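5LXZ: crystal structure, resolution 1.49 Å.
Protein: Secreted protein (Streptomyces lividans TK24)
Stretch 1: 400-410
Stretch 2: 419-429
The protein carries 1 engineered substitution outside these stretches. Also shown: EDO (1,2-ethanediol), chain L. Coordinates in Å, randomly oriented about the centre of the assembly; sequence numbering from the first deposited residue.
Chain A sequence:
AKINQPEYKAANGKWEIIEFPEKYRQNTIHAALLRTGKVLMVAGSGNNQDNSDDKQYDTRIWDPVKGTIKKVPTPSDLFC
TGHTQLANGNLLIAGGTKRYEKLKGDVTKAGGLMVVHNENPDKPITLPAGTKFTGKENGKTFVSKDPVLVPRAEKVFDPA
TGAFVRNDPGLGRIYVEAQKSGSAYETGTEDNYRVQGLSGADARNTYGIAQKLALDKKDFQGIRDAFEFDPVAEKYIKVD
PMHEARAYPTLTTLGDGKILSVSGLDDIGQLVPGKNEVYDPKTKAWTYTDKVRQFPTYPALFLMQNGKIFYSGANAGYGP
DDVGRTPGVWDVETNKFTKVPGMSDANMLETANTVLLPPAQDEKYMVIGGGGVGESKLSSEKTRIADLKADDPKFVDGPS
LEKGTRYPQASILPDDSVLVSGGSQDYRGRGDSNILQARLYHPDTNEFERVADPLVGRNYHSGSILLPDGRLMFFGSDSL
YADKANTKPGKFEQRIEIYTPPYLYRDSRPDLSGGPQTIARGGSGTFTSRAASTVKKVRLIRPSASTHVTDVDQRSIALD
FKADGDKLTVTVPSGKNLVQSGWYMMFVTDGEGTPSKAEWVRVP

Stretch 1 (400-410) SLEKGTRYPQA
Stretch 2 (419-429) LVSGGSQDYRG

Residues 400-410 and 419-429 of one chain run antiparallel and bury 749 Å² between them, summed over both sides. The first stretch is loop or turn until Gln-409 and Ala-410, where a strand starts that continues later in the chain; the second enters as strand through Leu-419, Val-420 and Ser-421, then leaves the strand. Gln-409 and Ser-421 form a hydrogen-bonded antiparallel pair (CA to CA 5.1 Å): Gln-409 N donates to Ser-421 O at 2.8 Å and Ser-421 N to Gln-409 O at 2.9 Å. Ala-410 and Val-420 are the adjacent non-hydrogen-bonded pair (CA to CA 4.5 Å), where CA-H...O contacts supplement the N-H...O hydrogen bonds: Val-420 CA to Gln-409 O, 3.3 Å, and Ala-410 CA to Leu-419 O, 3.2 Å.

A single antiparallel bridge repeats the pattern farther out. Arg-406 N donates to Ser-424 O at 2.8 Å, Ser-424 N returns to Arg-406 O at 2.9 Å, and Gln-425 CA approaches Gly-404 O at 3.2 Å. Between the two hydrogen-bonded pairs, Tyr-407 (phi/psi 65/25) and Pro-408 (-62/138) face Gly-422 (69/-153) and Gly-423 (94/-179). A beta carbon on Gly-423 would clash with Thr-405 CG2 and Arg-406 O; one on Gly-422 would clash with Gln-409 OE1. The bare alpha carbon lets Gly-423 CA sit 3.0 Å from Arg-406 O.

On the sheet face of Ala-410 and Val-420, Val-420 (chi1 t) packs its CG2 4.4 Å from Ala-410 CB, while its CG1 meets Pro-408 CB at 4.3 Å and Leu-401 CD2 at 4.4 Å; Leu-401 is m, t. The other face carries Gln-409 (chi1 m, chi2 93°, chi3 69°) and Ser-421 (chi1 t), whose polar ends share a water: it donates to Gln-409 OE1 at 2.7 Å and is hydrogen-bonded to Ser-421 OG at 2.7 Å. Gln-409 OE1 and Ser-421 O, 3.2 Å apart, are both acceptors and do not bond. Gln-409 NE2 makes a weak hydrogen bond to Tyr-407 O (3.1 Å, 121°).

The Tyr-407 side chain (chi1 -35°, chi2 -77°) reaches across so that its OH accepts from Arg-428 N at 2.9 Å, satisfying that backbone amide. Ser-424 OG (chi1 p) lies at the edge of this ring, 3.4 Å from Tyr-407 CD2, and donates to Asp-426 O at 2.8 Å; Gly-429 N also donates to Asp-426 O, at 3.1 Å. Tyr-427 N (chi1 t, chi2 82°) donates to Asp-426 OD1 (chi1 t) at 2.8 Å; OD1 and OD2 also bond just outside the stretches. Arg-406 (m, t, t, chi4 -86°) has Tyr-427 CD1 over one face of its guanidinium; its NH1 and NH2 are bonded elsewhere in the structure. Thr-405 OG1 (chi1 m) donates to Lys-403 O at 2.8 Å. Arg-428 (m, t, p, chi4 179°) donates through NH1 to O1 of 1,2-ethanediol at 3.1 Å; its NE, NH1 and NH2 have partners elsewhere in the structure.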

# COMPACT_ATOMS: atom_id res chain seq x y z
N SER A 400 0.50 18.29 -13.09
CA SER A 400 1.71 17.51 -13.02
C SER A 400 2.68 17.92 -11.94
O SER A 400 2.72 19.08 -11.53
CB SER A 400 2.44 17.53 -14.35
OG SER A 400 1.63 16.90 -15.33
N LEU A 401 3.48 16.95 -11.51
CA LEU A 401 4.66 17.17 -10.70
C LEU A 401 5.76 17.70 -11.61
O LEU A 401 5.62 17.69 -12.85
CB LEU A 401 5.09 15.86 -10.07
CG LEU A 401 4.03 15.18 -9.21
CD1 LEU A 401 4.40 13.74 -8.92
CD2 LEU A 401 3.80 15.94 -7.92
N GLU A 402 6.86 18.14 -11.03
CA GLU A 402 8.01 18.60 -11.81
C GLU A 402 8.78 17.43 -12.41
O GLU A 402 9.25 17.54 -13.54
CB GLU A 402 8.94 19.52 -11.00
CG GLU A 402 10.17 20.00 -11.78
CD GLU A 402 11.26 20.64 -10.95
OE1 GLU A 402 11.21 20.62 -9.72
OE2 GLU A 402 12.21 21.20 -11.58
N LYS A 403 8.92 16.33 -11.69
CA LYS A 403 9.78 15.22 -12.07
C LYS A 403 8.96 13.95 -11.97
O LYS A 403 8.04 13.90 -11.19
CB LYS A 403 10.94 15.11 -11.08
CG LYS A 403 11.86 16.32 -11.14
CD LYS A 403 12.86 16.28 -10.02
CE LYS A 403 13.70 17.54 -10.05
NZ LYS A 403 14.82 17.47 -9.09
N GLY A 404 9.35 12.96 -12.73
CA GLY A 404 8.77 11.64 -12.57
C GLY A 404 9.04 11.18 -11.15
O GLY A 404 10.14 11.29 -10.63
N THR A 405 8.01 10.61 -10.54
CA THR A 405 8.04 10.32 -9.09
C THR A 405 7.45 8.97 -8.77
O THR A 405 6.21 8.84 -8.86
CB THR A 405 7.23 11.40 -8.34
OG1 THR A 405 7.73 12.71 -8.67
CG2 THR A 405 7.36 11.23 -6.85
N ARG A 406 8.29 8.00 -8.40
CA ARG A 406 7.83 6.78 -7.73
C ARG A 406 7.59 7.06 -6.25
O ARG A 406 8.27 7.87 -5.63
CB ARG A 406 8.88 5.68 -7.80
CG ARG A 406 9.14 5.06 -9.14
CD ARG A 406 10.22 4.05 -8.99
NE ARG A 406 10.44 3.25 -10.18
CZ ARG A 406 9.77 2.13 -10.50
NH1 ARG A 406 8.71 1.72 -9.78
NH2 ARG A 406 10.12 1.42 -11.55
N TYR A 407 6.67 6.30 -5.64
CA TYR A 407 6.50 6.29 -4.19
C TYR A 407 6.01 7.61 -3.56
O TYR A 407 6.31 7.83 -2.40
CB TYR A 407 7.75 5.84 -3.42
CG TYR A 407 8.58 4.78 -4.07
CD1 TYR A 407 8.20 3.43 -4.06
CD2 TYR A 407 9.79 5.11 -4.62
CE1 TYR A 407 9.00 2.46 -4.66
CE2 TYR A 407 10.56 4.12 -5.21
CZ TYR A 407 10.18 2.80 -5.18
OH TYR A 407 11.01 1.84 -5.77
N PRO A 408 5.31 8.49 -4.27
CA PRO A 408 4.92 9.72 -3.56
C PRO A 408 4.01 9.40 -2.40
O PRO A 408 3.12 8.51 -2.50
CB PRO A 408 4.13 10.51 -4.62
CG PRO A 408 3.58 9.43 -5.50
CD PRO A 408 4.64 8.36 -5.56
N GLN A 409 4.26 10.08 -1.28
CA GLN A 409 3.33 10.04 -0.14
C GLN A 409 2.16 10.95 -0.44
O GLN A 409 2.32 11.98 -1.10
CB GLN A 409 4.02 10.47 1.14
CG GLN A 409 5.12 9.53 1.62
CD GLN A 409 6.52 9.89 1.14
OE1 GLN A 409 7.08 10.91 1.56
NE2 GLN A 409 7.10 9.08 0.28
N ALA A 410 0.94 10.61 0.00
CA ALA A 410 -0.24 11.37 -0.27
C ALA A 410 -1.24 11.23 0.84
O ALA A 410 -1.70 10.11 1.10
CB ALA A 410 -0.84 11.05 -1.61
N LEU A 419 -1.86 16.59 0.68
CA LEU A 419 -0.42 16.73 0.74
C LEU A 419 0.26 15.64 -0.05
O LEU A 419 0.09 14.46 0.31
CB LEU A 419 0.08 16.74 2.18
CG LEU A 419 1.57 16.87 2.42
CD1 LEU A 419 2.13 18.18 1.92
CD2 LEU A 419 1.89 16.65 3.90
N VAL A 420 1.01 15.99 -1.08
CA VAL A 420 1.71 15.06 -1.95
C VAL A 420 3.18 15.37 -1.80
O VAL A 420 3.62 16.50 -2.11
CB VAL A 420 1.25 15.21 -3.40
CG1 VAL A 420 2.03 14.29 -4.30
CG2 VAL A 420 -0.24 14.96 -3.50
N SER A 421 3.95 14.43 -1.28
CA SER A 421 5.33 14.70 -0.86
C SER A 421 6.25 13.55 -1.13
O SER A 421 5.87 12.38 -1.06
CB SER A 421 5.32 15.07 0.65
OG SER A 421 6.59 15.50 1.10
N GLY A 422 7.52 13.88 -1.33
CA GLY A 422 8.54 12.88 -1.40
C GLY A 422 8.46 12.02 -2.63
O GLY A 422 7.96 12.45 -3.68
N GLY A 423 8.97 10.81 -2.50
CA GLY A 423 9.14 9.94 -3.61
C GLY A 423 10.52 10.04 -4.22
O GLY A 423 11.37 10.75 -3.68
N SER A 424 10.77 9.29 -5.28
CA SER A 424 12.08 9.34 -5.94
C SER A 424 11.91 9.22 -7.42
O SER A 424 10.93 8.69 -7.92
CB SER A 424 13.01 8.26 -5.43
OG SER A 424 12.48 6.96 -5.66
N GLN A 425 12.90 9.73 -8.15
CA GLN A 425 12.77 9.73 -9.59
C GLN A 425 13.02 8.34 -10.20
O GLN A 425 12.59 8.09 -11.34
CB GLN A 425 13.73 10.75 -10.19
CG GLN A 425 13.49 11.09 -11.64
CD GLN A 425 14.17 12.41 -12.11
OE1 GLN A 425 14.73 13.15 -11.34
NE2 GLN A 425 14.06 12.68 -13.38
N ASP A 426 13.73 7.48 -9.47
CA ASP A 426 14.04 6.15 -9.94
C ASP A 426 13.79 5.11 -8.88
O ASP A 426 13.55 5.42 -7.70
CB ASP A 426 15.51 6.15 -10.41
CG ASP A 426 15.82 5.10 -11.46
OD1 ASP A 426 14.99 4.20 -11.81
OD2 ASP A 426 17.02 5.07 -11.88
N TYR A 427 13.88 3.86 -9.29
CA TYR A 427 13.67 2.67 -8.46
C TYR A 427 14.46 2.71 -7.17
O TYR A 427 15.66 2.87 -7.20
CB TYR A 427 14.01 1.43 -9.28
CG TYR A 427 13.87 0.14 -8.53
CD1 TYR A 427 12.63 -0.49 -8.38
CD2 TYR A 427 14.99 -0.49 -7.99
CE1 TYR A 427 12.51 -1.69 -7.71
CE2 TYR A 427 14.90 -1.68 -7.30
CZ TYR A 427 13.64 -2.27 -7.12
OH TYR A 427 13.54 -3.44 -6.47
N ARG A 428 13.78 2.62 -6.03
CA ARG A 428 14.41 2.59 -4.73
C ARG A 428 15.44 3.70 -4.52
O ARG A 428 16.49 3.49 -3.88
CB ARG A 428 14.98 1.22 -4.42
CG ARG A 428 13.91 0.15 -4.29
CD ARG A 428 14.46 -1.13 -3.75
NE ARG A 428 14.99 -0.95 -2.40
CZ ARG A 428 15.51 -1.92 -1.68
NH1 ARG A 428 15.64 -3.16 -2.15
NH2 ARG A 428 15.94 -1.65 -0.47
N GLY A 429 15.12 4.88 -5.04
CA GLY A 429 16.02 6.01 -4.85
C GLY A 429 17.37 5.90 -5.53
O GLY A 429 18.26 6.65 -5.15
C1 EDO L . 18.06 -4.03 0.40
O1 EDO L . 16.93 -4.86 0.16
C2 EDO L . 17.96 -3.13 1.61
O2 EDO L . 18.98 -2.09 1.50
O HOH W 1 8.10 13.38 1.95